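Kojibiose phosphorylase (Gut metagenome, PDB 6W0P) is a glycoside hydrolase family 65 member, built from an N-terminal beta domain, a central helical catalytic domain and a small C-terminal beta domain. Local coordinates at residues L303-D308 against N699-Q704; S307-Q312 against A648-L653; L690-T695 against L714-D719. All coordinates share one frame; numbering follows the deposited sequence.

Interaction 1. Residues L303-D308 against N699-Q704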
loop_
_atom_site.group_PDB
_atom_site.type_symbol
_atom_site.label_atom_id
_atom_site.label_comp_id
_atom_site.label_asym_id
_atom_site.label_seq_id
_atom_site.Cartn_x
_atom_site.Cartn_y
_atom_site.Cartn_z
ATOM N N LEU A 303 29.522 -2.154 -36.095
ATOM C CA LEU A 303 30.667 -3.085 -36.168
ATOM C C LEU A 303 31.519 -2.859 -34.930
ATOM O O LEU A 303 31.744 -1.700 -34.577
ATOM C CB LEU A 303 31.503 -2.834 -37.421
ATOM C CG LEU A 303 30.833 -3.069 -38.770
ATOM C CD1 LEU A 303 31.833 -2.815 -39.897
ATOM C CD2 LEU A 303 30.324 -4.480 -38.864
ATOM N N ILE A 304 31.985 -3.942 -34.321
ATOM C CA ILE A 304 32.933 -3.895 -33.181
ATOM C C ILE A 304 34.060 -4.863 -33.500
ATOM O O ILE A 304 33.757 -6.071 -33.723
ATOM C CB ILE A 304 32.222 -4.219 -31.855
ATOM C CG1 ILE A 304 31.184 -3.133 -31.529
ATOM C CG2 ILE A 304 33.257 -4.386 -30.749
ATOM C CD1 ILE A 304 30.411 -3.343 -30.255
ATOM N N ASP A 305 35.295 -4.351 -33.530
ATOM C CA ASP A 305 36.513 -5.159 -33.782
ATOM C C ASP A 305 37.277 -5.272 -32.465
ATOM O O ASP A 305 37.449 -4.245 -31.805
ATOM C CB ASP A 305 37.367 -4.558 -34.896
ATOM C CG ASP A 305 38.551 -5.421 -35.280
ATOM O OD1 ASP A 305 38.329 -6.509 -35.827
ATOM O OD2 ASP A 305 39.676 -5.030 -34.964
ATOM N N GLY A 306 37.710 -6.480 -32.110
ATOM C CA GLY A 306 38.521 -6.729 -30.905
ATOM C C GLY A 306 37.705 -7.356 -29.793
ATOM O O GLY A 306 38.314 -7.672 -28.754
ATOM N N SER A 307 36.392 -7.567 -29.997
ATOM C CA SER A 307 35.486 -8.226 -29.020
ATOM C C SER A 307 34.340 -8.937 -29.750
ATOM O O SER A 307 33.343 -8.289 -30.029
ATOM C CB SER A 307 34.956 -7.266 -28.000
ATOM O OG SER A 307 33.998 -7.918 -27.179
ATOM N N ASP A 308 34.526 -10.213 -30.085
ATOM C CA ASP A 308 33.509 -11.075 -30.735
ATOM C C ASP A 308 32.263 -11.076 -29.855
ATOM O O ASP A 308 31.146 -11.107 -30.406
ATOM C CB ASP A 308 34.037 -12.496 -30.958
ATOM C CG ASP A 308 35.226 -12.555 -31.909
ATOM O OD1 ASP A 308 35.329 -11.673 -32.797
ATOM O OD2 ASP A 308 36.019 -13.498 -31.772
ATOM N N ASN A 699 38.576 -1.902 -24.845
ATOM C CA ASN A 699 38.441 -3.305 -25.312
ATOM C C ASN A 699 38.299 -3.407 -26.835
ATOM O O ASN A 699 38.306 -4.550 -27.332
ATOM C CB ASN A 699 37.221 -3.961 -24.659
ATOM C CG ASN A 699 37.330 -3.965 -23.149
ATOM O OD1 ASN A 699 38.364 -4.341 -22.600
ATOM N ND2 ASN A 699 36.282 -3.532 -22.473
ATOM N N TRP A 700 38.094 -2.312 -27.566
ATOM C CA TRP A 700 37.816 -2.390 -29.029
ATOM C C TRP A 700 38.929 -1.695 -29.828
ATOM O O TRP A 700 39.221 -0.516 -29.546
ATOM C CB TRP A 700 36.459 -1.776 -29.397
ATOM C CG TRP A 700 35.259 -2.276 -28.652
ATOM C CD1 TRP A 700 35.107 -3.480 -28.039
ATOM C CD2 TRP A 700 34.005 -1.585 -28.491
ATOM N NE1 TRP A 700 33.871 -3.562 -27.466
ATOM C CE2 TRP A 700 33.166 -2.423 -27.731
ATOM C CE3 TRP A 700 33.514 -0.345 -28.902
ATOM C CZ2 TRP A 700 31.860 -2.070 -27.385
ATOM C CZ3 TRP A 700 32.234 0.013 -28.547
ATOM C CH2 TRP A 700 31.418 -0.833 -27.783
ATOM N N ASN A 701 39.421 -2.364 -30.871
ATOM C CA ASN A 701 40.351 -1.796 -31.889
ATOM C C ASN A 701 39.626 -0.686 -32.646
ATOM O O ASN A 701 40.158 0.398 -32.734
ATOM C CB ASN A 701 40.845 -2.864 -32.868
ATOM C CG ASN A 701 41.628 -3.946 -32.159
ATOM O OD1 ASN A 701 42.366 -3.635 -31.216
ATOM N ND2 ASN A 701 41.453 -5.198 -32.583
ATOM N N TYR A 702 38.410 -0.941 -33.104
ATOM C CA TYR A 702 37.538 0.085 -33.707
ATOM C C TYR A 702 36.087 -0.275 -33.427
ATOM O O TYR A 702 35.792 -1.429 -33.076
ATOM C CB TYR A 702 37.868 0.260 -35.192
ATOM C CG TYR A 702 37.468 -0.827 -36.162
ATOM C CD1 TYR A 702 36.140 -1.002 -36.543
ATOM C CD2 TYR A 702 38.427 -1.632 -36.782
ATOM C CE1 TYR A 702 35.771 -1.982 -37.456
ATOM C CE2 TYR A 702 38.078 -2.601 -37.713
ATOM C CZ TYR A 702 36.747 -2.771 -38.048
ATOM O OH TYR A 702 36.381 -3.700 -38.977
ATOM N N TYR A 703 35.208 0.710 -33.552
ATOM C CA TYR A 703 33.750 0.503 -33.665
ATOM C C TYR A 703 33.246 1.386 -34.801
ATOM O O TYR A 703 33.901 2.411 -35.152
ATOM C CB TYR A 703 33.028 0.806 -32.349
ATOM C CG TYR A 703 33.213 2.208 -31.839
ATOM C CD1 TYR A 703 34.281 2.549 -31.032
ATOM C CD2 TYR A 703 32.300 3.201 -32.152
ATOM C CE1 TYR A 703 34.453 3.849 -30.576
ATOM C CE2 TYR A 703 32.440 4.497 -31.684
ATOM C CZ TYR A 703 33.524 4.824 -30.897
ATOM O OH TYR A 703 33.662 6.103 -30.448
ATOM N N GLN A 704 32.088 1.016 -35.337
ATOM C CA GLN A 704 31.446 1.761 -36.442
ATOM C C GLN A 704 29.947 1.710 -36.207
ATOM O O GLN A 704 29.449 0.596 -35.942
ATOM C CB GLN A 704 31.851 1.164 -37.791
ATOM C CG GLN A 704 31.241 1.853 -39.008
ATOM C CD GLN A 704 31.735 1.200 -40.276
ATOM O OE1 GLN A 704 32.858 1.425 -40.722
ATOM N NE2 GLN A 704 30.907 0.362 -40.859
#
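Ile304 lays its CG2 methyl over one face of the Trp700 indole, 3.3 Å from the centroid of the five-membered ring, a CH-pi contact almost along the ring normal. CG1 sits beside the backbone N (chi1 -65°), and its extended branch brings CD1 of Ile304 to 3.5 Å from Trp700 CZ2, so that both rings of the indole are met. This is the tight, buried side; Trp700 NE1 is held by Asp310 OD2 of the next helix. The side bearing Leu303, Asp305, Tyr702 and Gln704 is partly exposed. There Asp305 CB lies 3.5 Å above the centre of the Tyr702 ring, while Asp305 OD2 accepts from Asn701 ND2 (3.0 Å) from above the carboxylate plane. Leu303 and Gln704 run side by side, CD1 of the leucine 3.4 Å from NE2 of the glutamine. Leu303 N to Gln704 O and Gln704 N to Leu303 O, both 2.8 Å, make them a hydrogen-bonded antiparallel pair. At Asp305 the ladder loosens, its O taking a bent bond from Asn701 N (2.9 Å, 133°) beside solvent-exposed Gly306. Such pairing is that of an antiparallel edge strand: 303-305 is outermost in the five-stranded sheet it shares with 702-709.

Interaction 2. Residues S307-Q312 against A648-L653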
loop_
_atom_site.group_PDB
_atom_site.type_symbol
_atom_site.label_atom_id
_atom_site.label_comp_id
_atom_site.label_asym_id
_atom_site.label_seq_id
_atom_site.Cartn_x
_atom_site.Cartn_y
_atom_site.Cartn_z
ATOM N N SER A 307 36.392 -7.567 -29.997
ATOM C CA SER A 307 35.486 -8.226 -29.020
ATOM C C SER A 307 34.340 -8.937 -29.750
ATOM O O SER A 307 33.343 -8.289 -30.029
ATOM C CB SER A 307 34.956 -7.266 -28.000
ATOM O OG SER A 307 33.998 -7.918 -27.179
ATOM N N ASP A 308 34.526 -10.213 -30.085
ATOM C CA ASP A 308 33.509 -11.075 -30.735
ATOM C C ASP A 308 32.263 -11.076 -29.855
ATOM O O ASP A 308 31.146 -11.107 -30.406
ATOM C CB ASP A 308 34.037 -12.496 -30.958
ATOM C CG ASP A 308 35.226 -12.555 -31.909
ATOM O OD1 ASP A 308 35.329 -11.673 -32.797
ATOM O OD2 ASP A 308 36.019 -13.498 -31.772
ATOM N N SER A 309 32.469 -11.037 -28.538
ATOM C CA SER A 309 31.401 -11.049 -27.514
ATOM C C SER A 309 30.547 -9.777 -27.654
ATOM O O SER A 309 29.292 -9.870 -27.659
ATOM C CB SER A 309 31.995 -11.176 -26.158
ATOM O OG SER A 309 30.994 -10.892 -25.181
ATOM N N ASP A 310 31.181 -8.621 -27.830
ATOM C CA ASP A 310 30.445 -7.337 -27.962
ATOM C C ASP A 310 29.851 -7.257 -29.370
ATOM O O ASP A 310 28.779 -6.689 -29.526
ATOM C CB ASP A 310 31.325 -6.144 -27.597
ATOM C CG ASP A 310 31.412 -5.870 -26.107
ATOM O OD1 ASP A 310 30.474 -6.251 -25.388
ATOM O OD2 ASP A 310 32.389 -5.230 -25.693
ATOM N N GLN A 311 30.539 -7.782 -30.373
ATOM C CA GLN A 311 30.018 -7.732 -31.761
ATOM C C GLN A 311 28.708 -8.528 -31.799
ATOM O O GLN A 311 27.733 -8.027 -32.376
ATOM C CB GLN A 311 31.040 -8.246 -32.782
ATOM C CG GLN A 311 30.462 -8.321 -34.187
ATOM C CD GLN A 311 30.119 -6.966 -34.754
ATOM O OE1 GLN A 311 30.938 -6.372 -35.455
ATOM N NE2 GLN A 311 28.933 -6.453 -34.447
ATOM N N GLN A 312 28.686 -9.726 -31.210
ATOM C CA GLN A 312 27.457 -10.555 -31.147
ATOM C C GLN A 312 26.408 -9.792 -30.349
ATOM O O GLN A 312 25.276 -9.696 -30.823
ATOM C CB GLN A 312 27.694 -11.925 -30.510
ATOM C CG GLN A 312 26.429 -12.771 -30.397
ATOM C CD GLN A 312 26.753 -14.125 -29.804
ATOM O OE1 GLN A 312 27.428 -14.212 -28.774
ATOM N NE2 GLN A 312 26.309 -15.196 -30.465
ATOM N N ALA A 648 27.137 -4.097 -21.226
ATOM C CA ALA A 648 25.939 -3.447 -21.804
ATOM C C ALA A 648 25.313 -4.304 -22.921
ATOM O O ALA A 648 24.099 -4.323 -22.976
ATOM C CB ALA A 648 26.299 -2.077 -22.328
ATOM N N THR A 649 26.103 -4.968 -23.780
ATOM C CA THR A 649 25.590 -5.745 -24.941
ATOM C C THR A 649 25.190 -7.170 -24.537
ATOM O O THR A 649 24.595 -7.856 -25.425
ATOM C CB THR A 649 26.582 -5.816 -26.103
ATOM O OG1 THR A 649 27.641 -6.718 -25.776
ATOM C CG2 THR A 649 27.152 -4.460 -26.466
ATOM N N ARG A 650 25.474 -7.589 -23.287
ATOM C CA ARG A 650 25.402 -9.006 -22.830
ATOM C C ARG A 650 24.367 -9.212 -21.710
ATOM O O ARG A 650 24.268 -10.345 -21.213
ATOM C CB ARG A 650 26.774 -9.471 -22.311
ATOM C CG ARG A 650 27.921 -9.296 -23.295
ATOM C CD ARG A 650 27.699 -10.056 -24.592
ATOM N NE ARG A 650 27.495 -11.475 -24.344
ATOM C CZ ARG A 650 27.514 -12.407 -25.278
ATOM N NH1 ARG A 650 27.753 -12.078 -26.542
ATOM N NH2 ARG A 650 27.296 -13.674 -24.932
ATOM N N LEU A 651 23.625 -8.194 -21.291
ATOM C CA LEU A 651 22.816 -8.335 -20.063
ATOM C C LEU A 651 21.872 -9.532 -20.206
ATOM O O LEU A 651 21.818 -10.345 -19.251
ATOM C CB LEU A 651 22.052 -7.046 -19.758
ATOM C CG LEU A 651 21.397 -7.030 -18.375
ATOM C CD1 LEU A 651 21.576 -5.679 -17.711
ATOM C CD2 LEU A 651 19.912 -7.362 -18.461
ATOM N N ASP A 652 21.163 -9.663 -21.338
ATOM C CA ASP A 652 20.247 -10.821 -21.585
ATOM C C ASP A 652 21.027 -12.080 -22.024
ATOM O O ASP A 652 20.773 -13.175 -21.456
ATOM C CB ASP A 652 19.143 -10.430 -22.564
ATOM C CG ASP A 652 18.177 -9.470 -21.901
ATOM O OD1 ASP A 652 17.671 -9.815 -20.798
ATOM O OD2 ASP A 652 17.977 -8.385 -22.439
ATOM N N LEU A 653 21.936 -11.991 -22.999
ATOM C CA LEU A 653 22.599 -13.227 -23.516
ATOM C C LEU A 653 23.244 -14.010 -22.363
ATOM O O LEU A 653 23.157 -15.255 -22.362
ATOM C CB LEU A 653 23.630 -12.862 -24.579
ATOM C CG LEU A 653 23.061 -12.336 -25.890
ATOM C CD1 LEU A 653 24.173 -11.855 -26.771
ATOM C CD2 LEU A 653 22.257 -13.393 -26.628
HETATM O O HOH W 1 28.861 -5.138 -23.411
HETATM O O HOH W 2 27.860 -15.800 -26.696
#
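The N-terminal turn of helix 308-324, at Ser309, Asp310 and Gln312, docks on Thr649 and Arg650 in the loop between helices 638-645 and 666-680. Arg650 makes two of the three direct hydrogen bonds. Its chain bends at chi2 and chi3, and NH1 is shared by two acceptors of the helix: Ser309 O at 2.9 Å, and Gln312 OE1 at 3.1 Å. The second bond is nearly straight (170°) and lies in the guanidinium plane, whereas the first is more bent and tilted from it. Ser309 OG lies over one face of the guanidinium and Leu653 CD1 over the opposite one, so the flat group is sandwiched. A water joins Gln312 OE1 to Arg650 NH2. The charge has its salt bridge outside, from NE to Asp654 OD2, and Gln312 NE2 is taken up by the backbone oxygens of Arg15 and Glu10.

At the neighbouring residues, Thr649 OG1 donates to Asp310 OD1 (2.9 Å), reaching the carboxylate on its anti side; the two side chains cross at about a right angle. A second water donates to the same Asp310 OD1 (2.8 Å) and accepts from Thr649 N, which doubles the link. The other oxygen, OD2, serves Trp700 NE1. Near the helix start, the backbone dipole would probably help to stabilise a negative Asp310. Its own N donates to Ser307 OG (3.0 Å), the N-cap bond that opens the helix. Largely buried and mainly polar, the contact is that of a serine-capped helix N-terminus pinned to an interhelical loop.

Interaction 3. Residues L690-T695 against L714-D719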
loop_
_atom_site.group_PDB
_atom_site.type_symbol
_atom_site.label_atom_id
_atom_site.label_comp_id
_atom_site.label_asym_id
_atom_site.label_seq_id
_atom_site.Cartn_x
_atom_site.Cartn_y
_atom_site.Cartn_z
ATOM N N LEU A 690 24.709 18.576 -36.355
ATOM C CA LEU A 690 25.170 17.306 -35.753
ATOM C C LEU A 690 26.607 17.480 -35.251
ATOM O O LEU A 690 27.473 17.887 -36.055
ATOM C CB LEU A 690 25.061 16.187 -36.795
ATOM C CG LEU A 690 25.359 14.784 -36.279
ATOM C CD1 LEU A 690 24.287 13.815 -36.738
ATOM C CD2 LEU A 690 26.721 14.317 -36.744
ATOM N N ASN A 691 26.824 17.126 -33.985
ATOM C CA ASN A 691 28.131 17.094 -33.298
ATOM C C ASN A 691 28.522 15.641 -33.005
ATOM O O ASN A 691 27.643 14.833 -32.633
ATOM C CB ASN A 691 28.115 17.876 -31.979
ATOM C CG ASN A 691 28.069 19.386 -32.130
ATOM O OD1 ASN A 691 28.973 20.062 -31.665
ATOM N ND2 ASN A 691 27.030 19.917 -32.761
ATOM N N LEU A 692 29.816 15.346 -33.129
ATOM C CA LEU A 692 30.465 14.083 -32.688
ATOM C C LEU A 692 31.714 14.446 -31.888
ATOM O O LEU A 692 32.346 15.457 -32.244
ATOM C CB LEU A 692 30.852 13.248 -33.913
ATOM C CG LEU A 692 29.696 12.784 -34.799
ATOM C CD1 LEU A 692 30.230 12.103 -36.058
ATOM C CD2 LEU A 692 28.789 11.843 -34.037
ATOM N N THR A 693 32.001 13.684 -30.823
ATOM C CA THR A 693 33.253 13.734 -30.023
ATOM C C THR A 693 33.676 12.309 -29.719
ATOM O O THR A 693 33.532 11.845 -28.593
ATOM C CB THR A 693 33.079 14.500 -28.706
ATOM O OG1 THR A 693 32.479 15.747 -29.025
ATOM C CG2 THR A 693 34.388 14.737 -27.982
ATOM N N PRO A 694 34.107 11.545 -30.735
ATOM C CA PRO A 694 34.388 10.125 -30.549
ATOM C C PRO A 694 35.567 9.840 -29.601
ATOM O O PRO A 694 36.631 10.422 -29.750
ATOM C CB PRO A 694 34.633 9.620 -31.979
ATOM C CG PRO A 694 33.935 10.632 -32.851
ATOM C CD PRO A 694 34.183 11.949 -32.141
ATOM N N THR A 695 35.316 8.967 -28.624
ATOM C CA THR A 695 36.311 8.482 -27.634
ATOM C C THR A 695 36.383 6.956 -27.740
ATOM O O THR A 695 35.549 6.364 -28.443
ATOM C CB THR A 695 35.957 8.985 -26.230
ATOM O OG1 THR A 695 34.587 8.671 -25.962
ATOM C CG2 THR A 695 36.183 10.475 -26.071
ATOM N N LEU A 714 24.575 8.316 -42.490
ATOM C CA LEU A 714 25.982 8.552 -42.060
ATOM C C LEU A 714 26.603 7.268 -41.513
ATOM O O LEU A 714 25.967 6.628 -40.649
ATOM C CB LEU A 714 26.009 9.616 -40.966
ATOM C CG LEU A 714 25.398 10.949 -41.342
ATOM C CD1 LEU A 714 25.168 11.775 -40.097
ATOM C CD2 LEU A 714 26.283 11.688 -42.337
ATOM N N THR A 715 27.826 6.970 -41.953
ATOM C CA THR A 715 28.719 5.924 -41.403
ATOM C C THR A 715 29.904 6.593 -40.703
ATOM O O THR A 715 30.634 7.360 -41.351
ATOM C CB THR A 715 29.209 4.960 -42.488
ATOM O OG1 THR A 715 28.088 4.375 -43.152
ATOM C CG2 THR A 715 30.082 3.862 -41.930
ATOM N N VAL A 716 30.069 6.268 -39.424
ATOM C CA VAL A 716 31.096 6.814 -38.519
ATOM C C VAL A 716 31.907 5.632 -38.029
ATOM O O VAL A 716 31.357 4.840 -37.277
ATOM C CB VAL A 716 30.482 7.603 -37.352
ATOM C CG1 VAL A 716 31.571 8.148 -36.450
ATOM C CG2 VAL A 716 29.555 8.716 -37.820
ATOM N N LYS A 717 33.173 5.561 -38.451
ATOM C CA LYS A 717 34.174 4.575 -37.987
ATOM C C LYS A 717 35.193 5.288 -37.094
ATOM O O LYS A 717 35.773 6.279 -37.550
ATOM C CB LYS A 717 34.864 3.908 -39.185
ATOM C CG LYS A 717 35.838 2.801 -38.806
ATOM C CD LYS A 717 36.419 2.089 -39.991
ATOM C CE LYS A 717 37.547 1.173 -39.566
ATOM N NZ LYS A 717 37.958 0.246 -40.647
ATOM N N VAL A 718 35.422 4.757 -35.896
ATOM C CA VAL A 718 36.380 5.301 -34.891
ATOM C C VAL A 718 37.428 4.227 -34.573
ATOM O O VAL A 718 37.035 3.162 -34.097
ATOM C CB VAL A 718 35.632 5.762 -33.635
ATOM C CG1 VAL A 718 36.560 6.457 -32.648
ATOM C CG2 VAL A 718 34.459 6.649 -34.005
ATOM N N ASP A 719 38.701 4.486 -34.889
ATOM C CA ASP A 719 39.856 3.631 -34.470
ATOM C C ASP A 719 40.765 4.466 -33.565
ATOM O O ASP A 719 40.304 5.529 -33.094
ATOM C CB ASP A 719 40.583 2.970 -35.651
ATOM C CG ASP A 719 41.320 3.902 -36.601
ATOM O OD1 ASP A 719 41.735 4.985 -36.178
ATOM O OD2 ASP A 719 41.464 3.535 -37.771
#
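The pyrrolidine ring of Pro694 meets Val718 through its ring carbons CB and, less closely, CG; no flat groups stack across this contact. Pro694 CB comes to 3.6 Å from Val718 CG2 and 3.8 Å from Val718 CG1, and the two side chains cross at about a right angle. With CG1 of Val718 anti to the backbone N (chi1 -174°), CG2 is anti to the carbonyl carbon, and the fork of both methyls is presented to the proline. Val723 of the neighbouring strand touches the same ring.

Two further pairs follow at every second residue. Leu692 CD1 meets Val716 CG2 at 3.9 Å, and CG1 of the same valine lies slightly farther off; the side chains reach toward each other tip to tip. Leu690 and Leu714 do likewise through their CD1 methyls, 4.0 Å apart. The alternation is that of strands and carries on into the loop at Pro694: Leu690, Leu692 and Pro694 face Leu714, Val716 and Val718, whereas Asn691, Thr693, Thr715 and Lys717 lie on the outer sides. The two segments run nearly in the same direction, 18° apart, and close in from 10.8 Å between the CA atoms of Leu690 and Leu714 to 6.8 Å between those of Pro694 and Val718.

They belong to different sheets, 689-692 to the mixed sheet of four strands and 712-718 to the antiparallel sheet of five, which pack face to face in the C-terminal domain. Ile725, Ile735 and Leu733 extend the same apolar layer. No hydrogen bond crosses between the segments, so this contact rests on shape and on non-directional forces that hold the two layers together by burying methyl and methylene groups.

How the interactions relate
Strand 303-305 and helix 308-324 are consecutive, so interactions 1 and 2 share Ser307 and Asp308; the Trp700 indole and the first helical turn tie the two contacts together, as does the bond from Ile304 N to Gln311 OE1. Interactions 1 and 3 meet in the five-stranded sheet, where 702-709 lies beside 712-718 and Tyr703 O pairs with Val718 N; Tyr703 OH also reaches Thr695 O. Interaction 1 is the partly exposed sheet edge, held by backbone bonds and CH-pi contacts. Interactions 2 and 3 are both buried, yet opposite in chemistry: polar and charged at a helix start, purely apolar between sheets, with nearest atoms about 11 Å apart.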